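Local coordinates for protein catechol 2,3-dioxygenase (Pseudomonas sp. KL28, PDB 3HPY) that probably catalyses the iron-dependent extradiol cleavage of catechol by molecular oxygen, giving 2-hydroxy-6-oxohexa-2,4-dienoate, at residues Leu17-Glu20 against Glu21-Phe25; Ala84-Ala88 against Tyr89-Thr93; Gln166-Thr170 against Glu171-Phe175; Val206-Glu210 against Lys211-His215. All blocks are in the same frame, centred on the assembly; numbering follows the deposited sequence.

Interaction 1 (Leu17-Glu20 against Glu21-Phe25); sequences LNLE and EGIHF
An N-cap opens helix 19-29, and Asn18 and Glu21 make it. The amide oxygen Asn18 OD1 accepts the N-H of Glu21 at 3.0 Å. The bond is fairly straight at hydrogen (163°), but the donor stands well above the plane of the amide carbonyl. Asn18 reaches forward to the first turn because its CG lies anti to its own backbone N (chi1 -171°). Such capping is the usual answer to the N-H groups at a helix start, which have no preceding carbonyl to bond.

The Glu21 side chain lies across that of Asn18 at about a right angle, CG coming within 3.4 Å of Asn18 CB, while its carboxylate is turned nearly perpendicular to the amide. In the vicinal oxygen chelate fold of this half of the enzyme, the helix follows strand 9-16 and leads to strand 33-37. Behind the cap the backbone settles into helical bonding: Gly22 N donates to Asn18 O, Ile23 N meets Leu19 O at 2.7 Å, and His24 N donates to Glu20 O. Leu19 and Ile23 form a small apolar patch, with Leu19 CD2 3.7 Å from Ile23 CG1, and both side chains rest on Val43 of strand 43-46. Ile23 also touches Glu34 and Arg37 of strand 33-37.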
loop_
_atom_site.group_PDB
_atom_site.type_symbol
_atom_site.label_atom_id
_atom_site.label_comp_id
_atom_site.label_asym_id
_atom_site.label_seq_id
_atom_site.Cartn_x
_atom_site.Cartn_y
_atom_site.Cartn_z
ATOM N N LEU C 17 20.067 4.210 29.270
ATOM C CA LEU C 17 20.702 5.170 30.171
ATOM C C LEU C 17 19.671 5.874 31.059
ATOM O O LEU C 17 19.930 6.130 32.237
ATOM C CB LEU C 17 21.468 6.213 29.358
ATOM C CG LEU C 17 22.381 5.689 28.242
ATOM C CD1 LEU C 17 22.909 6.852 27.413
ATOM C CD2 LEU C 17 23.524 4.893 28.844
ATOM N N ASN C 18 18.513 6.204 30.488
ATOM C CA ASN C 18 17.450 6.869 31.236
ATOM C C ASN C 18 16.167 6.061 31.123
ATOM O O ASN C 18 15.501 6.058 30.085
ATOM C CB ASN C 18 17.211 8.286 30.703
ATOM C CG ASN C 18 16.269 9.093 31.588
ATOM O OD1 ASN C 18 15.151 8.670 31.894
ATOM N ND2 ASN C 18 16.721 10.269 32.000
ATOM N N LEU C 19 15.821 5.382 32.207
ATOM C CA LEU C 19 14.629 4.549 32.243
ATOM C C LEU C 19 13.369 5.326 31.875
ATOM O O LEU C 19 12.591 4.885 31.027
ATOM C CB LEU C 19 14.469 3.938 33.634
ATOM C CG LEU C 19 14.193 2.437 33.697
ATOM C CD1 LEU C 19 14.027 2.017 35.150
ATOM C CD2 LEU C 19 12.952 2.102 32.905
ATOM N N GLU C 20 13.169 6.476 32.511
ATOM C CA GLU C 20 11.988 7.293 32.245
ATOM C C GLU C 20 11.776 7.607 30.781
ATOM O O GLU C 20 10.682 7.414 30.256
ATOM C CB GLU C 20 12.041 8.608 33.024
ATOM C CG GLU C 20 11.401 8.512 34.388
ATOM C CD GLU C 20 12.061 7.468 35.260
ATOM O OE1 GLU C 20 11.343 6.831 36.062
ATOM O OE2 GLU C 20 13.298 7.291 35.149
ATOM N N GLU C 21 12.805 8.099 30.107
ATOM C CA GLU C 21 12.595 8.411 28.714
ATOM C C GLU C 21 12.562 7.139 27.865
ATOM O O GLU C 21 12.051 7.148 26.747
ATOM C CB GLU C 21 13.604 9.476 28.223
ATOM C CG GLU C 21 15.071 9.121 28.154
ATOM C CD GLU C 21 15.946 10.351 27.862
ATOM O OE1 GLU C 21 15.569 11.182 27.008
ATOM O OE2 GLU C 21 17.023 10.481 28.482
ATOM N N GLY C 22 13.066 6.037 28.421
ATOM C CA GLY C 22 13.022 4.770 27.715
ATOM C C GLY C 22 11.589 4.258 27.782
ATOM O O GLY C 22 11.075 3.685 26.822
ATOM N N ILE C 23 10.936 4.472 28.924
ATOM C CA ILE C 23 9.549 4.049 29.119
ATOM C C ILE C 23 8.646 4.790 28.131
ATOM O O ILE C 23 7.869 4.178 27.396
ATOM C CB ILE C 23 9.059 4.352 30.561
ATOM C CG1 ILE C 23 9.823 3.484 31.569
ATOM C CG2 ILE C 23 7.560 4.089 30.683
ATOM C CD1 ILE C 23 9.363 3.666 33.014
ATOM N N HIS C 24 8.765 6.114 28.133
ATOM C CA HIS C 24 7.994 6.984 27.249
ATOM C C HIS C 24 8.202 6.619 25.789
ATOM O O HIS C 24 7.242 6.469 25.030
ATOM C CB HIS C 24 8.416 8.441 27.458
ATOM C CG HIS C 24 7.910 9.372 26.401
ATOM N ND1 HIS C 24 6.609 9.827 26.368
ATOM C CD2 HIS C 24 8.523 9.903 25.314
ATOM C CE1 HIS C 24 6.442 10.599 25.309
ATOM N NE2 HIS C 24 7.588 10.660 24.652
ATOM N N PHE C 25 9.465 6.480 25.399
ATOM C CA PHE C 25 9.781 6.155 24.020
ATOM C C PHE C 25 9.170 4.839 23.538
ATOM O O PHE C 25 8.394 4.820 22.583
ATOM C CB PHE C 25 11.299 6.134 23.810
ATOM C CG PHE C 25 11.709 5.698 22.434
ATOM C CD1 PHE C 25 12.006 4.367 22.173
ATOM C CD2 PHE C 25 11.761 6.614 21.387
ATOM C CE1 PHE C 25 12.349 3.948 20.896
ATOM C CE2 PHE C 25 12.102 6.204 20.098
ATOM C CZ PHE C 25 12.395 4.873 19.853
#

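Interaction 2 (Ala84-Ala88 against Tyr89-Thr93); sequences ADLQA and YGLTT
Leu86 and Tyr89 carry most of the contact where helix 76-89 ends, with Thr93 the third main contributor. Leu86 works through both its carbonyl and its side chain. The oxygen Leu86 O takes the N-H of Leu91 at 2.9 Å and, weakly, that of Gly90. Gly90 N has a shorter bond to Gln87 O, at 2.8 Å, although it approaches from far above that carbonyl plane. These backward bonds, together with the positive phi of Gly90 (116°), define a Schellman motif, a backbone setting that glycine accommodates readily.

The apolar contact that often accompanies this motif is present as well: Leu86 CD2 meets Leu91 CD1 at 3.6 Å, methyl to methyl. Beyond it, Thr93 lays CG2 3.9 Å from Leu86 CB, and Thr93 OG1 is hydrogen-bonded to Asp83, one turn before Gln87 on the helix. Tyr89 N donates to Asp85 O, and Tyr89 CB is 3.3 Å from Asp85 O. With CG anti to the backbone N (chi1 -167°), the Tyr89 ring then swings off the helix end.

That ring packs on Ile168 and Glu171 of helix 162-171 and on Val172 just after it, its hydroxyl hydrogen-bonded to Lys167 NZ, while Leu86 faces Phe110 of strand 107-111 and Thr93 touches Val108 on the same strand.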
loop_
_atom_site.group_PDB
_atom_site.type_symbol
_atom_site.label_atom_id
_atom_site.label_comp_id
_atom_site.label_asym_id
_atom_site.label_seq_id
_atom_site.Cartn_x
_atom_site.Cartn_y
_atom_site.Cartn_z
ATOM N N ALA C 84 20.043 -30.303 27.841
ATOM C CA ALA C 84 20.918 -31.478 27.776
ATOM C C ALA C 84 21.794 -31.528 26.530
ATOM O O ALA C 84 22.967 -31.894 26.604
ATOM C CB ALA C 84 20.093 -32.752 27.865
ATOM N N ASP C 85 21.221 -31.167 25.385
ATOM C CA ASP C 85 21.966 -31.178 24.130
ATOM C C ASP C 85 23.034 -30.091 24.131
ATOM O O ASP C 85 24.070 -30.227 23.486
ATOM C CB ASP C 85 21.024 -30.970 22.943
ATOM C CG ASP C 85 19.929 -32.025 22.870
ATOM O OD1 ASP C 85 20.221 -33.210 23.140
ATOM O OD2 ASP C 85 18.776 -31.674 22.531
ATOM N N LEU C 86 22.774 -29.004 24.851
ATOM C CA LEU C 86 23.738 -27.914 24.930
ATOM C C LEU C 86 24.929 -28.359 25.776
ATOM O O LEU C 86 26.080 -28.051 25.462
ATOM C CB LEU C 86 23.093 -26.668 25.544
ATOM C CG LEU C 86 22.128 -25.891 24.640
ATOM C CD1 LEU C 86 21.322 -24.911 25.476
ATOM C CD2 LEU C 86 22.907 -25.170 23.546
ATOM N N GLN C 87 24.655 -29.095 26.844
ATOM C CA GLN C 87 25.740 -29.562 27.697
ATOM C C GLN C 87 26.519 -30.678 27.012
ATOM O O GLN C 87 27.742 -30.710 27.082
ATOM C CB GLN C 87 25.200 -30.047 29.037
ATOM C CG GLN C 87 24.348 -29.035 29.751
ATOM C CD GLN C 87 23.985 -29.495 31.131
ATOM O OE1 GLN C 87 22.850 -29.332 31.577
ATOM N NE2 GLN C 87 24.954 -30.073 31.830
ATOM N N ALA C 88 25.816 -31.586 26.341
ATOM C CA ALA C 88 26.486 -32.686 25.644
ATOM C C ALA C 88 27.417 -32.110 24.584
ATOM O O ALA C 88 28.469 -32.682 24.287
ATOM C CB ALA C 88 25.451 -33.613 24.989
ATOM N N TYR C 89 27.014 -30.970 24.023
ATOM C CA TYR C 89 27.775 -30.275 22.986
ATOM C C TYR C 89 29.028 -29.667 23.597
ATOM O O TYR C 89 30.017 -29.437 22.904
ATOM C CB TYR C 89 26.931 -29.153 22.363
ATOM C CG TYR C 89 27.510 -28.587 21.077
ATOM C CD1 TYR C 89 27.455 -29.312 19.889
ATOM C CD2 TYR C 89 28.134 -27.334 21.055
ATOM C CE1 TYR C 89 28.008 -28.815 18.706
ATOM C CE2 TYR C 89 28.691 -26.825 19.881
ATOM C CZ TYR C 89 28.627 -27.569 18.712
ATOM O OH TYR C 89 29.184 -27.069 17.555
ATOM N N GLY C 90 28.971 -29.391 24.896
ATOM C CA GLY C 90 30.122 -28.815 25.571
ATOM C C GLY C 90 29.907 -27.421 26.139
ATOM O O GLY C 90 30.823 -26.836 26.721
ATOM N N LEU C 91 28.702 -26.883 25.974
ATOM C CA LEU C 91 28.395 -25.554 26.476
ATOM C C LEU C 91 27.937 -25.626 27.923
ATOM O O LEU C 91 27.243 -26.563 28.324
ATOM C CB LEU C 91 27.301 -24.894 25.624
ATOM C CG LEU C 91 27.656 -24.571 24.166
ATOM C CD1 LEU C 91 26.406 -24.160 23.410
ATOM C CD2 LEU C 91 28.699 -23.470 24.118
ATOM N N THR C 92 28.338 -24.639 28.715
ATOM C CA THR C 92 27.935 -24.602 30.110
ATOM C C THR C 92 26.618 -23.844 30.179
ATOM O O THR C 92 26.488 -22.762 29.600
ATOM C CB THR C 92 28.977 -23.880 30.966
ATOM O OG1 THR C 92 30.275 -24.418 30.685
ATOM C CG2 THR C 92 28.663 -24.065 32.441
ATOM N N THR C 93 25.640 -24.412 30.879
ATOM C CA THR C 93 24.336 -23.782 30.995
ATOM C C THR C 93 23.998 -23.361 32.418
ATOM O O THR C 93 24.452 -23.969 33.392
ATOM C CB THR C 93 23.217 -24.717 30.485
ATOM O OG1 THR C 93 23.072 -25.830 31.376
ATOM C CG2 THR C 93 23.545 -25.227 29.099
#

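Interaction 3 (Gln166-Thr170 against Glu171-Phe175); sequences QKIFT and EVLGF
Ile168 O receives two backbone N-H groups, from Val172 at 2.9 Å and from Leu173 at 3.0 Å, the latter in the carbonyl plane and the former well above it, as helix 162-171 gives way to the loop that leads to strand 176-182. One residue earlier Glu171 N still donates to Lys167 O. Gly174, with positive phi, leaves the helical path, and Phe175 N bonds to Phe169 O at 2.8 Å, while Thr170 CA adds a C-H...O contact to Phe175 O.

This backbone course brings Phe169 and Phe175 side by side, pointing the same way, as a T-shaped pair. Phe169 offers its edge. CD2 sits 3.5 Å above the plane of the Phe175 ring, over its centre, and the two planes are 89° apart. The Phe175 side chain leans in this direction with CG anti to the carbonyl carbon (chi1 -76°), its CB 3.2 Å from Phe169 O. Ile168 and Leu173 also run alongside each other, and packing is tight where Ile168 CG2 and Leu173 CD2 come within 3.4 Å.

This helix end belongs to the glyoxalase-family half of the chain, where helix 162-171 connects strand 151-159 to strand 176-182. The aromatic pair is buried against the sheet: both rings rest on Leu194 of strand 189-195 and Ile203 of strand 203-207, and the Phe169 ring also meets that of Phe205. Ile168 and Phe169 both reach Leu112, and Val172 packs on Leu86 of helix 76-89.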
loop_
_atom_site.group_PDB
_atom_site.type_symbol
_atom_site.label_atom_id
_atom_site.label_comp_id
_atom_site.label_asym_id
_atom_site.label_seq_id
_atom_site.Cartn_x
_atom_site.Cartn_y
_atom_site.Cartn_z
ATOM N N GLN C 166 27.066 -20.435 14.384
ATOM C CA GLN C 166 26.211 -21.101 13.421
ATOM C C GLN C 166 26.041 -22.580 13.788
ATOM O O GLN C 166 24.912 -23.078 13.866
ATOM C CB GLN C 166 26.794 -20.953 12.011
ATOM C CG GLN C 166 26.111 -21.823 10.962
ATOM C CD GLN C 166 26.448 -21.426 9.535
ATOM O OE1 GLN C 166 27.545 -20.936 9.250
ATOM N NE2 GLN C 166 25.508 -21.658 8.624
ATOM N N LYS C 167 27.155 -23.267 14.030
ATOM C CA LYS C 167 27.131 -24.684 14.379
ATOM C C LYS C 167 26.171 -24.978 15.520
ATOM O O LYS C 167 25.372 -25.911 15.445
ATOM C CB LYS C 167 28.532 -25.174 14.775
ATOM C CG LYS C 167 29.576 -25.087 13.678
ATOM C CD LYS C 167 30.897 -25.780 14.077
ATOM C CE LYS C 167 31.769 -24.940 15.031
ATOM N NZ LYS C 167 31.266 -24.874 16.442
ATOM N N ILE C 168 26.250 -24.189 16.583
ATOM C CA ILE C 168 25.378 -24.403 17.729
ATOM C C ILE C 168 23.923 -24.215 17.324
ATOM O O ILE C 168 23.051 -25.006 17.707
ATOM C CB ILE C 168 25.701 -23.427 18.865
ATOM C CG1 ILE C 168 27.161 -23.586 19.282
ATOM C CG2 ILE C 168 24.782 -23.683 20.048
ATOM C CD1 ILE C 168 27.642 -22.501 20.202
ATOM N N PHE C 169 23.655 -23.165 16.554
ATOM C CA PHE C 169 22.291 -22.921 16.114
ATOM C C PHE C 169 21.748 -23.979 15.167
ATOM O O PHE C 169 20.620 -24.441 15.353
ATOM C CB PHE C 169 22.158 -21.535 15.471
ATOM C CG PHE C 169 21.924 -20.441 16.466
ATOM C CD1 PHE C 169 22.990 -19.835 17.123
ATOM C CD2 PHE C 169 20.628 -20.072 16.810
ATOM C CE1 PHE C 169 22.767 -18.879 18.114
ATOM C CE2 PHE C 169 20.390 -19.117 17.802
ATOM C CZ PHE C 169 21.460 -18.519 18.457
ATOM N N THR C 170 22.533 -24.369 14.163
ATOM C CA THR C 170 22.069 -25.355 13.190
ATOM C C THR C 170 22.253 -26.815 13.601
ATOM O O THR C 170 21.520 -27.687 13.129
ATOM C CB THR C 170 22.732 -25.162 11.785
ATOM O OG1 THR C 170 24.114 -25.554 11.835
ATOM C CG2 THR C 170 22.625 -23.713 11.334
ATOM N N GLU C 171 23.215 -27.100 14.469
ATOM C CA GLU C 171 23.419 -28.479 14.883
ATOM C C GLU C 171 22.814 -28.787 16.248
ATOM O O GLU C 171 22.616 -29.950 16.586
ATOM C CB GLU C 171 24.905 -28.824 14.871
ATOM C CG GLU C 171 25.533 -28.677 13.500
ATOM C CD GLU C 171 26.887 -29.352 13.386
ATOM O OE1 GLU C 171 27.726 -29.193 14.303
ATOM O OE2 GLU C 171 27.117 -30.037 12.368
ATOM N N VAL C 172 22.491 -27.751 17.017
ATOM C CA VAL C 172 21.917 -27.958 18.340
ATOM C C VAL C 172 20.514 -27.371 18.552
ATOM O O VAL C 172 19.635 -28.051 19.081
ATOM C CB VAL C 172 22.853 -27.395 19.431
ATOM C CG1 VAL C 172 22.331 -27.764 20.809
ATOM C CG2 VAL C 172 24.256 -27.934 19.234
ATOM N N LEU C 173 20.307 -26.120 18.146
ATOM C CA LEU C 173 19.018 -25.449 18.321
ATOM C C LEU C 173 17.984 -25.660 17.214
ATOM O O LEU C 173 16.903 -25.063 17.242
ATOM C CB LEU C 173 19.222 -23.939 18.510
ATOM C CG LEU C 173 19.877 -23.451 19.810
ATOM C CD1 LEU C 173 19.299 -24.228 20.987
ATOM C CD2 LEU C 173 21.370 -23.639 19.754
ATOM N N GLY C 174 18.315 -26.491 16.236
ATOM C CA GLY C 174 17.383 -26.755 15.157
ATOM C C GLY C 174 17.176 -25.594 14.198
ATOM O O GLY C 174 16.110 -25.466 13.596
ATOM N N PHE C 175 18.183 -24.738 14.055
ATOM C CA PHE C 175 18.075 -23.622 13.126
ATOM C C PHE C 175 18.679 -24.038 11.796
ATOM O O PHE C 175 19.254 -25.128 11.678
ATOM C CB PHE C 175 18.809 -22.393 13.654
ATOM C CG PHE C 175 18.077 -21.670 14.738
ATOM C CD1 PHE C 175 17.784 -22.298 15.948
ATOM C CD2 PHE C 175 17.683 -20.354 14.555
ATOM C CE1 PHE C 175 17.108 -21.616 16.959
ATOM C CE2 PHE C 175 17.009 -19.657 15.552
ATOM C CZ PHE C 175 16.717 -20.283 16.760
#

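Interaction 4 (Val206-Glu210 against Lys211-His215); sequences VEYPE and KGKLH
Lys211 follows Glu210 in the connection between strands 203-207 and 213-220. These two strands do not pair with each other; both flank strand 151-159, the first parallel to it and the second antiparallel. Gly212 comes next, its positive phi redirecting the chain, and its backbone is bonded to Ser114. Lys213 then begins the second strand and makes the real side-chain contact. Its CG touches both Tyr208 and Glu210, 3.8 Å from Tyr208 CE2 and from Glu210 CB, approaching the tyrosine ring obliquely. The Tyr208 ring in turn meets Tyr158 of strand 151-159 edge-to-face.

Bends at chi2 (-63°) and chi4 (-71°) fold the lysine back, bringing Lys213 NZ 3.2 Å from Glu210 CG. The charged ends remain apart: Glu210 OE2 and Lys213 NZ are separated by 4.4 Å, too far for a salt bridge.

On this exposed surface, then, the lysine's aliphatic carbons supply the packing, while Glu210 and Lys213 probably attract each other only loosely through space, an electrostatic bias rather than a fixed bond.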
loop_
_atom_site.group_PDB
_atom_site.type_symbol
_atom_site.label_atom_id
_atom_site.label_comp_id
_atom_site.label_asym_id
_atom_site.label_seq_id
_atom_site.Cartn_x
_atom_site.Cartn_y
_atom_site.Cartn_z
ATOM N N VAL C 206 26.743 -11.104 12.661
ATOM C CA VAL C 206 27.721 -10.549 11.741
ATOM C C VAL C 206 29.089 -10.623 12.416
ATOM O O VAL C 206 29.227 -10.253 13.583
ATOM C CB VAL C 206 27.388 -9.091 11.389
ATOM C CG1 VAL C 206 28.414 -8.544 10.415
ATOM C CG2 VAL C 206 26.007 -9.014 10.770
ATOM N N GLU C 207 30.083 -11.120 11.685
ATOM C CA GLU C 207 31.442 -11.268 12.213
ATOM C C GLU C 207 31.948 -9.931 12.727
ATOM O O GLU C 207 31.939 -8.942 12.002
ATOM C CB GLU C 207 32.380 -11.784 11.124
ATOM C CG GLU C 207 33.753 -12.225 11.630
ATOM C CD GLU C 207 33.705 -13.541 12.404
ATOM O OE1 GLU C 207 33.169 -14.536 11.862
ATOM O OE2 GLU C 207 34.211 -13.587 13.550
ATOM N N TYR C 208 32.387 -9.905 13.980
ATOM C CA TYR C 208 32.877 -8.675 14.576
ATOM C C TYR C 208 33.896 -8.970 15.675
ATOM O O TYR C 208 33.689 -9.859 16.498
ATOM C CB TYR C 208 31.703 -7.897 15.160
ATOM C CG TYR C 208 32.014 -6.461 15.487
ATOM C CD1 TYR C 208 32.419 -5.574 14.491
ATOM C CD2 TYR C 208 31.862 -5.976 16.784
ATOM C CE1 TYR C 208 32.664 -4.234 14.779
ATOM C CE2 TYR C 208 32.101 -4.640 17.085
ATOM C CZ TYR C 208 32.502 -3.775 16.078
ATOM O OH TYR C 208 32.732 -2.448 16.374
ATOM N N PRO C 209 35.013 -8.221 15.696
ATOM C CA PRO C 209 36.076 -8.393 16.692
ATOM C C PRO C 209 35.600 -8.277 18.142
ATOM O O PRO C 209 36.071 -9.012 19.011
ATOM C CB PRO C 209 37.066 -7.297 16.324
ATOM C CG PRO C 209 36.923 -7.217 14.839
ATOM C CD PRO C 209 35.423 -7.261 14.657
ATOM N N GLU C 210 34.678 -7.352 18.397
ATOM C CA GLU C 210 34.149 -7.143 19.745
ATOM C C GLU C 210 33.036 -8.145 20.000
ATOM O O GLU C 210 32.328 -8.530 19.073
ATOM C CB GLU C 210 33.583 -5.729 19.881
ATOM C CG GLU C 210 33.814 -5.081 21.233
ATOM C CD GLU C 210 35.245 -4.598 21.397
ATOM O OE1 GLU C 210 36.162 -5.449 21.490
ATOM O OE2 GLU C 210 35.449 -3.363 21.420
ATOM N N LYS C 211 32.874 -8.554 21.256
ATOM C CA LYS C 211 31.835 -9.517 21.596
ATOM C C LYS C 211 30.735 -8.902 22.454
ATOM O O LYS C 211 30.967 -7.934 23.183
ATOM C CB LYS C 211 32.443 -10.721 22.328
ATOM C CG LYS C 211 33.018 -10.398 23.696
ATOM C CD LYS C 211 33.335 -11.667 24.486
ATOM C CE LYS C 211 34.443 -12.487 23.846
ATOM N NZ LYS C 211 34.575 -13.819 24.507
ATOM N N GLY C 212 29.536 -9.472 22.351
ATOM C CA GLY C 212 28.404 -8.994 23.126
ATOM C C GLY C 212 27.757 -7.752 22.550
ATOM O O GLY C 212 26.908 -7.123 23.192
ATOM N N LYS C 213 28.154 -7.402 21.331
ATOM C CA LYS C 213 27.622 -6.223 20.670
ATOM C C LYS C 213 26.217 -6.438 20.112
ATOM O O LYS C 213 25.911 -7.477 19.535
ATOM C CB LYS C 213 28.568 -5.776 19.550
ATOM C CG LYS C 213 29.824 -5.067 20.061
ATOM C CD LYS C 213 29.452 -3.774 20.789
ATOM C CE LYS C 213 30.657 -3.049 21.381
ATOM N NZ LYS C 213 31.238 -3.766 22.546
ATOM N N LEU C 214 25.368 -5.437 20.295
ATOM C CA LEU C 214 24.000 -5.495 19.816
ATOM C C LEU C 214 23.826 -4.531 18.657
ATOM O O LEU C 214 23.945 -3.320 18.836
ATOM C CB LEU C 214 23.040 -5.129 20.952
ATOM C CG LEU C 214 21.540 -4.951 20.675
ATOM C CD1 LEU C 214 21.268 -3.519 20.268
ATOM C CD2 LEU C 214 21.068 -5.928 19.612
ATOM N N HIS C 215 23.567 -5.059 17.465
ATOM C CA HIS C 215 23.364 -4.186 16.315
ATOM C C HIS C 215 21.958 -3.598 16.420
ATOM O O HIS C 215 21.778 -2.380 16.356
ATOM C CB HIS C 215 23.503 -4.945 14.992
ATOM C CG HIS C 215 23.564 -4.047 13.793
ATOM N ND1 HIS C 215 24.755 -3.615 13.246
ATOM C CD2 HIS C 215 22.584 -3.455 13.071
ATOM C CE1 HIS C 215 24.506 -2.794 12.242
ATOM N NE2 HIS C 215 23.195 -2.679 12.115
#

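How the interactions relate
Three of the contacts deal with helix ends and one with a link between strands. Interaction 1 caps a helix start with a polar side chain, whereas interactions 2 and 3 finish helices through backbone bonds and a glycine of positive phi. Interaction 3 is the most buried, with an aromatic pair against the sheet; the others are surface contacts, and interaction 4 relies on lysine carbons and opposite charges too far apart for a salt bridge. Interactions 2 and 3 touch, their centres about 12 Å apart, so two helix ends from the two halves of the chain pack together. The centres of interactions 1 and 3 lie about 35 Å apart, across the chain's centre. The aromatic pair of interaction 3 rests on strand 203-207, whose end begins interaction 4.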